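Local coordinates for protein acetate kinase (Entamoeba histolytica, PDB 4H0O) that is a pyrophosphate-dependent acetate kinase that probably interconverts acetate and acetyl phosphate by phosphoryl transfer, at residues Y28-S33 against Q82-N87; Q312-I317 against C348-F353; I254-Q259 against V266-K271. All coordinates share one frame; numbering follows the deposited sequence.

Contact 1: Y28-S33 against Q82-N87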
# COMPACT_ATOMS: atom_id res chain seq x y z
N TYR B 28 -14.42 22.31 -25.70
CA TYR B 28 -15.13 23.26 -24.85
C TYR B 28 -16.62 22.99 -24.84
O TYR B 28 -17.16 22.38 -25.77
CB TYR B 28 -14.88 24.70 -25.30
CG TYR B 28 -15.74 25.15 -26.48
CD1 TYR B 28 -15.31 24.93 -27.78
CD2 TYR B 28 -16.96 25.79 -26.28
CE1 TYR B 28 -16.09 25.34 -28.86
CE2 TYR B 28 -17.74 26.19 -27.34
CZ TYR B 28 -17.30 25.97 -28.63
OH TYR B 28 -18.07 26.38 -29.69
N LYS B 29 -17.29 23.46 -23.80
CA LYS B 29 -18.75 23.43 -23.75
C LYS B 29 -19.25 24.74 -23.14
O LYS B 29 -18.55 25.36 -22.34
CB LYS B 29 -19.24 22.24 -22.92
CG LYS B 29 -19.02 20.88 -23.56
CD LYS B 29 -19.72 19.78 -22.76
CE LYS B 29 -19.43 18.40 -23.32
NZ LYS B 29 -20.00 18.21 -24.68
N VAL B 30 -20.45 25.15 -23.54
CA VAL B 30 -21.10 26.30 -22.92
C VAL B 30 -22.40 25.85 -22.28
O VAL B 30 -23.20 25.14 -22.91
CB VAL B 30 -21.37 27.43 -23.93
CG1 VAL B 30 -22.01 28.63 -23.23
CG2 VAL B 30 -20.09 27.86 -24.62
N PHE B 31 -22.61 26.23 -21.02
CA PHE B 31 -23.82 25.84 -20.31
C PHE B 31 -24.75 27.01 -20.03
O PHE B 31 -24.30 28.11 -19.69
CB PHE B 31 -23.46 25.15 -18.98
CG PHE B 31 -22.78 23.82 -19.15
CD1 PHE B 31 -23.51 22.65 -19.26
CD2 PHE B 31 -21.39 23.74 -19.18
CE1 PHE B 31 -22.88 21.43 -19.40
CE2 PHE B 31 -20.75 22.53 -19.32
CZ PHE B 31 -21.50 21.37 -19.44
N CYS B 32 -26.05 26.77 -20.19
CA CYS B 32 -27.07 27.70 -19.74
C CYS B 32 -28.14 26.90 -19.00
O CYS B 32 -28.87 26.12 -19.62
CB CYS B 32 -27.69 28.45 -20.93
SG CYS B 32 -28.75 29.83 -20.45
N SER B 33 -28.21 27.09 -17.69
CA SER B 33 -29.08 26.30 -16.82
C SER B 33 -28.89 24.80 -17.00
O SER B 33 -29.80 24.10 -17.44
CB SER B 33 -30.56 26.67 -17.01
OG SER B 33 -30.88 27.85 -16.30
N GLN B 82 -13.48 33.82 -30.09
CA GLN B 82 -13.83 34.67 -31.23
C GLN B 82 -15.09 34.17 -31.94
O GLN B 82 -15.95 34.96 -32.32
CB GLN B 82 -12.66 34.74 -32.21
CG GLN B 82 -12.98 35.39 -33.54
CD GLN B 82 -11.74 35.68 -34.36
OE1 GLN B 82 -10.69 36.02 -33.81
NE2 GLN B 82 -11.84 35.54 -35.68
N PHE B 83 -15.20 32.85 -32.11
CA PHE B 83 -16.36 32.24 -32.75
C PHE B 83 -17.64 32.54 -31.98
O PHE B 83 -18.68 32.82 -32.57
CB PHE B 83 -16.17 30.73 -32.87
CG PHE B 83 -17.44 29.98 -33.23
CD1 PHE B 83 -17.83 29.85 -34.55
CD2 PHE B 83 -18.21 29.39 -32.24
CE1 PHE B 83 -18.99 29.15 -34.88
CE2 PHE B 83 -19.37 28.69 -32.56
CZ PHE B 83 -19.76 28.58 -33.88
N LEU B 84 -17.56 32.45 -30.65
CA LEU B 84 -18.73 32.66 -29.80
C LEU B 84 -19.20 34.11 -29.84
O LEU B 84 -20.41 34.37 -29.80
CB LEU B 84 -18.41 32.23 -28.36
CG LEU B 84 -18.03 30.75 -28.20
CD1 LEU B 84 -17.45 30.47 -26.82
CD2 LEU B 84 -19.23 29.86 -28.47
N LYS B 85 -18.26 35.04 -29.92
CA LYS B 85 -18.58 36.46 -30.06
C LYS B 85 -19.29 36.72 -31.38
O LYS B 85 -20.31 37.41 -31.43
CB LYS B 85 -17.31 37.31 -29.96
CG LYS B 85 -16.76 37.46 -28.55
CD LYS B 85 -15.46 38.26 -28.55
CE LYS B 85 -14.98 38.55 -27.14
NZ LYS B 85 -13.69 39.30 -27.13
N GLU B 86 -18.74 36.16 -32.46
CA GLU B 86 -19.30 36.34 -33.80
C GLU B 86 -20.69 35.72 -33.96
O GLU B 86 -21.47 36.13 -34.81
CB GLU B 86 -18.35 35.81 -34.87
CG GLU B 86 -17.11 36.68 -35.09
CD GLU B 86 -16.16 36.10 -36.12
OE1 GLU B 86 -16.38 34.96 -36.57
OE2 GLU B 86 -15.17 36.79 -36.47
N ASN B 87 -21.00 34.72 -33.13
CA ASN B 87 -22.32 34.09 -33.17
C ASN B 87 -23.21 34.49 -31.99
O ASN B 87 -24.20 33.81 -31.70
CB ASN B 87 -22.20 32.57 -33.27
CG ASN B 87 -21.80 32.12 -34.66
OD1 ASN B 87 -22.65 31.75 -35.47
ND2 ASN B 87 -20.50 32.14 -34.94
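Phe83 meets the outer end of Tyr28, the two side chains crossing at about a right angle. Its CG stands anti to the backbone N (chi1 167°), which carries the ring out from the helix until CE2 lies 3.9 Å from Tyr28 OH. The hydroxyl approaches obliquely, and its polar partner is neither Phe83 nor Leu84: it hydrogen-bonds to His57 ND1, and the same His57 ring stacks on Phe83, so one histidine ties both aromatics together. Leu84, the next residue, divides its two methyls between two strand residues. CD2 lies 3.9 Å from Tyr28 OH and 4.1 Å from Tyr28 CE2, with the leucine and the tyrosine running past each other in opposite directions. CD1 turns to Val30, 4.3 Å from its CG2; that same valine methyl also sits in plane at the edge of the Tyr28 ring. At Asn87, where the chain leaves helical geometry, the side chain folds back: ND2 donates to Phe83 O over 3.1 Å, nearly straight at 169°, and lies above one face of the Phe83 ring, toward its rim. The axes of strand 28-31 and helix 82-86 approach to 12.1 Å, with 37° between their directions. Tyr28 and Val30 face the helix, whereas Lys29 and Phe31 touch helix 390-402. A central strand packed in this way between helices, in a mixed sheet with antiparallel strands 16-21, 26-31 and 36-44, is typical of the ribonuclease H-like fold of the ASKHA superfamily.

Contact 2: Q312-I317 against C348-F353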
# COMPACT_ATOMS: atom_id res chain seq x y z
N GLN B 312 -5.73 -5.54 -5.30
CA GLN B 312 -5.26 -4.25 -4.81
C GLN B 312 -6.41 -3.31 -4.47
O GLN B 312 -6.34 -2.57 -3.48
CB GLN B 312 -4.32 -3.59 -5.82
CG GLN B 312 -3.55 -2.41 -5.26
CD GLN B 312 -2.68 -2.79 -4.07
OE1 GLN B 312 -2.28 -3.95 -3.92
NE2 GLN B 312 -2.38 -1.81 -3.23
N LEU B 313 -7.46 -3.34 -5.28
CA LEU B 313 -8.64 -2.52 -5.04
C LEU B 313 -9.34 -2.95 -3.75
O LEU B 313 -9.75 -2.11 -2.94
CB LEU B 313 -9.61 -2.58 -6.23
CG LEU B 313 -10.92 -1.80 -6.11
CD1 LEU B 313 -10.67 -0.36 -5.71
CD2 LEU B 313 -11.71 -1.84 -7.42
N ALA B 314 -9.47 -4.26 -3.56
CA ALA B 314 -10.09 -4.80 -2.36
C ALA B 314 -9.29 -4.43 -1.11
O ALA B 314 -9.85 -4.01 -0.10
CB ALA B 314 -10.25 -6.30 -2.48
N LYS B 315 -7.98 -4.61 -1.18
CA LYS B 315 -7.09 -4.29 -0.06
C LYS B 315 -7.14 -2.80 0.29
O LYS B 315 -7.10 -2.42 1.46
CB LYS B 315 -5.66 -4.72 -0.39
CG LYS B 315 -4.65 -4.35 0.69
CD LYS B 315 -3.22 -4.53 0.21
CE LYS B 315 -2.94 -5.97 -0.22
NZ LYS B 315 -1.56 -6.15 -0.74
N THR B 316 -7.22 -1.96 -0.74
CA THR B 316 -7.27 -0.51 -0.55
C THR B 316 -8.56 -0.08 0.15
O THR B 316 -8.54 0.78 1.04
CB THR B 316 -7.14 0.23 -1.89
OG1 THR B 316 -5.97 -0.22 -2.57
CG2 THR B 316 -7.05 1.74 -1.65
N ILE B 317 -9.68 -0.68 -0.25
CA ILE B 317 -10.97 -0.41 0.37
C ILE B 317 -10.97 -0.87 1.83
O ILE B 317 -11.42 -0.14 2.72
CB ILE B 317 -12.12 -1.08 -0.41
CG1 ILE B 317 -12.28 -0.44 -1.79
CG2 ILE B 317 -13.43 -0.99 0.37
CD1 ILE B 317 -13.20 -1.21 -2.73
N CYS B 348 -17.62 -6.65 -4.68
CA CYS B 348 -18.70 -6.93 -3.74
C CYS B 348 -18.69 -8.36 -3.19
O CYS B 348 -19.12 -8.60 -2.06
CB CYS B 348 -20.06 -6.60 -4.36
SG CYS B 348 -20.29 -4.83 -4.71
N ASP B 349 -18.18 -9.30 -3.98
CA ASP B 349 -18.06 -10.68 -3.51
C ASP B 349 -16.95 -10.82 -2.46
O ASP B 349 -17.07 -11.61 -1.53
CB ASP B 349 -17.82 -11.64 -4.69
CG ASP B 349 -19.11 -12.00 -5.42
OD1 ASP B 349 -20.20 -11.69 -4.90
OD2 ASP B 349 -19.02 -12.62 -6.50
N LYS B 350 -15.89 -10.03 -2.61
CA LYS B 350 -14.80 -9.99 -1.64
C LYS B 350 -15.31 -9.45 -0.30
O LYS B 350 -14.79 -9.80 0.76
CB LYS B 350 -13.66 -9.09 -2.13
CG LYS B 350 -12.91 -9.60 -3.35
CD LYS B 350 -12.19 -10.90 -3.04
CE LYS B 350 -11.50 -11.46 -4.28
NZ LYS B 350 -11.17 -12.91 -4.14
N MET B 351 -16.32 -8.59 -0.38
CA MET B 351 -16.80 -7.85 0.79
C MET B 351 -18.20 -8.26 1.23
O MET B 351 -18.85 -7.55 1.99
CB MET B 351 -16.77 -6.35 0.49
CG MET B 351 -15.40 -5.83 0.07
SD MET B 351 -15.48 -4.13 -0.50
CE MET B 351 -16.19 -3.34 0.94
N LYS B 352 -18.66 -9.42 0.75
CA LYS B 352 -19.96 -9.94 1.14
C LYS B 352 -20.02 -10.18 2.65
O LYS B 352 -21.08 -10.00 3.27
CB LYS B 352 -20.27 -11.25 0.39
CG LYS B 352 -21.72 -11.71 0.47
CD LYS B 352 -21.92 -13.08 -0.19
CE LYS B 352 -21.34 -13.13 -1.60
NZ LYS B 352 -21.68 -14.39 -2.32
N PHE B 353 -18.89 -10.54 3.24
CA PHE B 353 -18.82 -10.82 4.67
C PHE B 353 -19.05 -9.58 5.55
O PHE B 353 -19.32 -9.70 6.74
CB PHE B 353 -17.49 -11.50 5.04
CG PHE B 353 -16.33 -10.55 5.15
CD1 PHE B 353 -15.63 -10.15 4.02
CD2 PHE B 353 -15.91 -10.08 6.39
CE1 PHE B 353 -14.56 -9.28 4.12
CE2 PHE B 353 -14.84 -9.22 6.50
CZ PHE B 353 -14.16 -8.82 5.36
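Met351 reaches Ile317 with the far end of its side chain. CB leaves the backbone toward helix 299-324 but is still 6.3 Å from Ile317 CG2. CG lies anti to the carbonyl carbon (chi1 -56°), and the next torsion is extended, so the chain crosses most of the gap before anything touches. SD then comes within 3.8 Å of Ile317 CG2. A bend at the last torsion (chi3 57°) turns CE back onto the same methyl at 3.7 Å, so that the sulfur and its terminal methyl together hold one branch of the isoleucine. Ile317 meets the methionine at about a right angle, its CG2 lying anti to the backbone N, and Ile317 also packs on Ile207 and Cys209 of strand 205-211 and on Ile347. Helix 299-324 thus packs against both the mixed sheet and helix 341-350, the helix-on-sheet layering of a ribonuclease H-like domain. This flank also belongs to the dimer: Val322 of the second subunit packs on both Ala314 and Met351. Ala314 contributes its single methyl, with CB 4.3 Å from CG of Lys350. Lys350 sets out toward Ala314 and then turns off, so that only its aliphatic part makes the contact; the residue is exposed. Met351 itself is the first residue past the end of helix 341-350, and it is buried, also touching Leu327. Just beyond it, the chain enters a 3-10 turn, where the Phe353 ring brings its edge to the carbonyl of Lys350 in the ring plane, CD1 lying 3.4 Å from Lys350 O.

Contact 3: I254-Q259 against V266-K271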
# COMPACT_ATOMS: atom_id res chain seq x y z
N ILE B 254 14.33 0.99 -6.82
CA ILE B 254 15.76 1.09 -6.55
C ILE B 254 16.58 0.03 -7.30
O ILE B 254 17.59 0.34 -7.94
CB ILE B 254 16.06 0.97 -5.04
CG1 ILE B 254 15.24 2.00 -4.25
CG2 ILE B 254 17.55 1.14 -4.77
CD1 ILE B 254 15.40 1.89 -2.74
N ASP B 255 16.14 -1.23 -7.23
CA ASP B 255 16.82 -2.32 -7.92
C ASP B 255 16.70 -2.22 -9.44
O ASP B 255 17.63 -2.60 -10.16
CB ASP B 255 16.30 -3.68 -7.44
CG ASP B 255 16.93 -4.10 -6.12
OD1 ASP B 255 18.12 -3.80 -5.92
OD2 ASP B 255 16.23 -4.73 -5.30
N MET B 256 15.57 -1.71 -9.93
CA MET B 256 15.38 -1.52 -11.36
C MET B 256 16.26 -0.39 -11.91
O MET B 256 16.69 -0.45 -13.06
CB MET B 256 13.91 -1.26 -11.69
CG MET B 256 13.01 -2.49 -11.55
SD MET B 256 11.26 -2.10 -11.70
CE MET B 256 11.15 -1.65 -13.44
N ILE B 257 16.52 0.63 -11.08
CA ILE B 257 17.45 1.70 -11.45
C ILE B 257 18.81 1.10 -11.78
O ILE B 257 19.44 1.46 -12.78
CB ILE B 257 17.66 2.73 -10.31
CG1 ILE B 257 16.33 3.32 -9.83
CG2 ILE B 257 18.61 3.83 -10.75
CD1 ILE B 257 15.62 4.18 -10.84
N GLN B 258 19.27 0.18 -10.93
CA GLN B 258 20.56 -0.48 -11.10
C GLN B 258 20.66 -1.23 -12.42
O GLN B 258 21.74 -1.33 -13.01
CB GLN B 258 20.83 -1.45 -9.94
CG GLN B 258 21.22 -0.78 -8.64
CD GLN B 258 22.49 -1.37 -8.05
OE1 GLN B 258 23.60 -1.03 -8.45
NE2 GLN B 258 22.33 -2.27 -7.08
N GLN B 259 19.53 -1.76 -12.88
CA GLN B 259 19.48 -2.50 -14.14
C GLN B 259 19.44 -1.59 -15.37
O GLN B 259 20.22 -1.78 -16.31
CB GLN B 259 18.27 -3.44 -14.17
CG GLN B 259 18.48 -4.77 -13.45
CD GLN B 259 17.38 -5.79 -13.75
OE1 GLN B 259 17.47 -6.55 -14.71
NE2 GLN B 259 16.34 -5.80 -12.92
N VAL B 266 11.16 5.16 -14.57
CA VAL B 266 10.01 6.05 -14.48
C VAL B 266 9.02 5.77 -15.61
O VAL B 266 7.82 5.69 -15.37
CB VAL B 266 10.41 7.53 -14.51
CG1 VAL B 266 9.18 8.41 -14.51
CG2 VAL B 266 11.30 7.87 -13.33
N ASP B 267 9.54 5.59 -16.82
CA ASP B 267 8.70 5.29 -17.97
C ASP B 267 7.99 3.94 -17.82
O ASP B 267 6.81 3.81 -18.14
CB ASP B 267 9.53 5.30 -19.26
CG ASP B 267 8.70 5.01 -20.49
OD1 ASP B 267 7.89 5.88 -20.88
OD2 ASP B 267 8.85 3.91 -21.06
N ILE B 268 8.72 2.94 -17.33
CA ILE B 268 8.16 1.60 -17.16
C ILE B 268 7.00 1.58 -16.16
O ILE B 268 5.93 1.02 -16.45
CB ILE B 268 9.25 0.59 -16.70
CG1 ILE B 268 10.26 0.34 -17.83
CG2 ILE B 268 8.62 -0.72 -16.29
CD1 ILE B 268 11.54 -0.36 -17.37
N LEU B 269 7.20 2.20 -15.00
CA LEU B 269 6.20 2.20 -13.93
C LEU B 269 4.99 3.09 -14.23
O LEU B 269 3.91 2.89 -13.67
CB LEU B 269 6.85 2.61 -12.60
CG LEU B 269 7.99 1.72 -12.11
CD1 LEU B 269 8.51 2.16 -10.74
CD2 LEU B 269 7.56 0.26 -12.05
N ASN B 270 5.17 4.08 -15.10
CA ASN B 270 4.10 5.01 -15.44
C ASN B 270 3.33 4.65 -16.72
O ASN B 270 2.14 4.92 -16.83
CB ASN B 270 4.66 6.44 -15.59
CG ASN B 270 4.62 7.22 -14.30
OD1 ASN B 270 3.57 7.73 -13.90
ND2 ASN B 270 5.77 7.35 -13.64
N LYS B 271 4.03 4.02 -17.67
CA LYS B 271 3.48 3.84 -19.01
C LYS B 271 3.44 2.38 -19.47
O LYS B 271 2.73 2.05 -20.41
CB LYS B 271 4.27 4.69 -20.02
CG LYS B 271 4.25 6.19 -19.75
CD LYS B 271 2.88 6.79 -20.06
CE LYS B 271 2.84 8.30 -19.78
NZ LYS B 271 3.77 9.08 -20.65
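Met256 reaches across to Ile268 and Leu269 with its terminal methyl, meeting the isoleucine at a slant rather than side by side. CG of the methionine lies anti to the carbonyl carbon, and the second torsion is extended, sending SD well out from helix 251-260. The last torsion, about CG-SD, is bent (chi3 68°) and swings CE toward helix 262-271. CE stands 3.9 Å from CG2 of Ile268 and 4.2 Å from its CD1, so the methyl faces both branches of the isoleucine. On its other neighbour, CE is 4.3 Å from CD2 of Leu269, a looser touch. One methyl group therefore fits against two consecutive residues, while the two backbones stay well apart: the nearest CA atoms, Met256 and Ile268, are 9.8 Å from each other. The two are consecutive helices joined by a single residue. Val265 widens the apolar interior of this helix pair by touching both Met256 and Ile257. The second subunit covers the pair as well, with its Tyr178 packing on Met256 and its Tyr174 on Ile268. Leu269 also packs on Leu236 and Cys245, and its side chain lies about 7 Å from that of Arg244, a predicted transition-state stabilizer. In the last turn, Asn270 ND2 bonds back to Val266 O at 3.2 Å, the acceptor lying in the amide plane. The closest contacts between the two segments are methyl to methyl, so the contact probably holds by dispersion and exclusion of water, and its geometry depends on how the bent methionine fits against the branched methyls.

In the fold
Along the chain, contact 1 closes first, contact 3 follows, and contact 2 comes last, with no two of them interleaved. Contact 1 belongs to the eight-strand mixed sheet of the N-terminal part, its centre 45 Å from those of both other contacts and across the chain's centre from them. Contacts 2 and 3 lie in the C-terminal part, where helix 299-324 of contact 2 covers the six-strand sheet and contact 3 joins two consecutive helices, 251-260 and 262-271. Their centres are 29 Å apart and their nearest atoms about 12 Å. Both touch the second subunit, so, of the three, the two in the C-terminal part lie by the dimer interface and contact 1 does not.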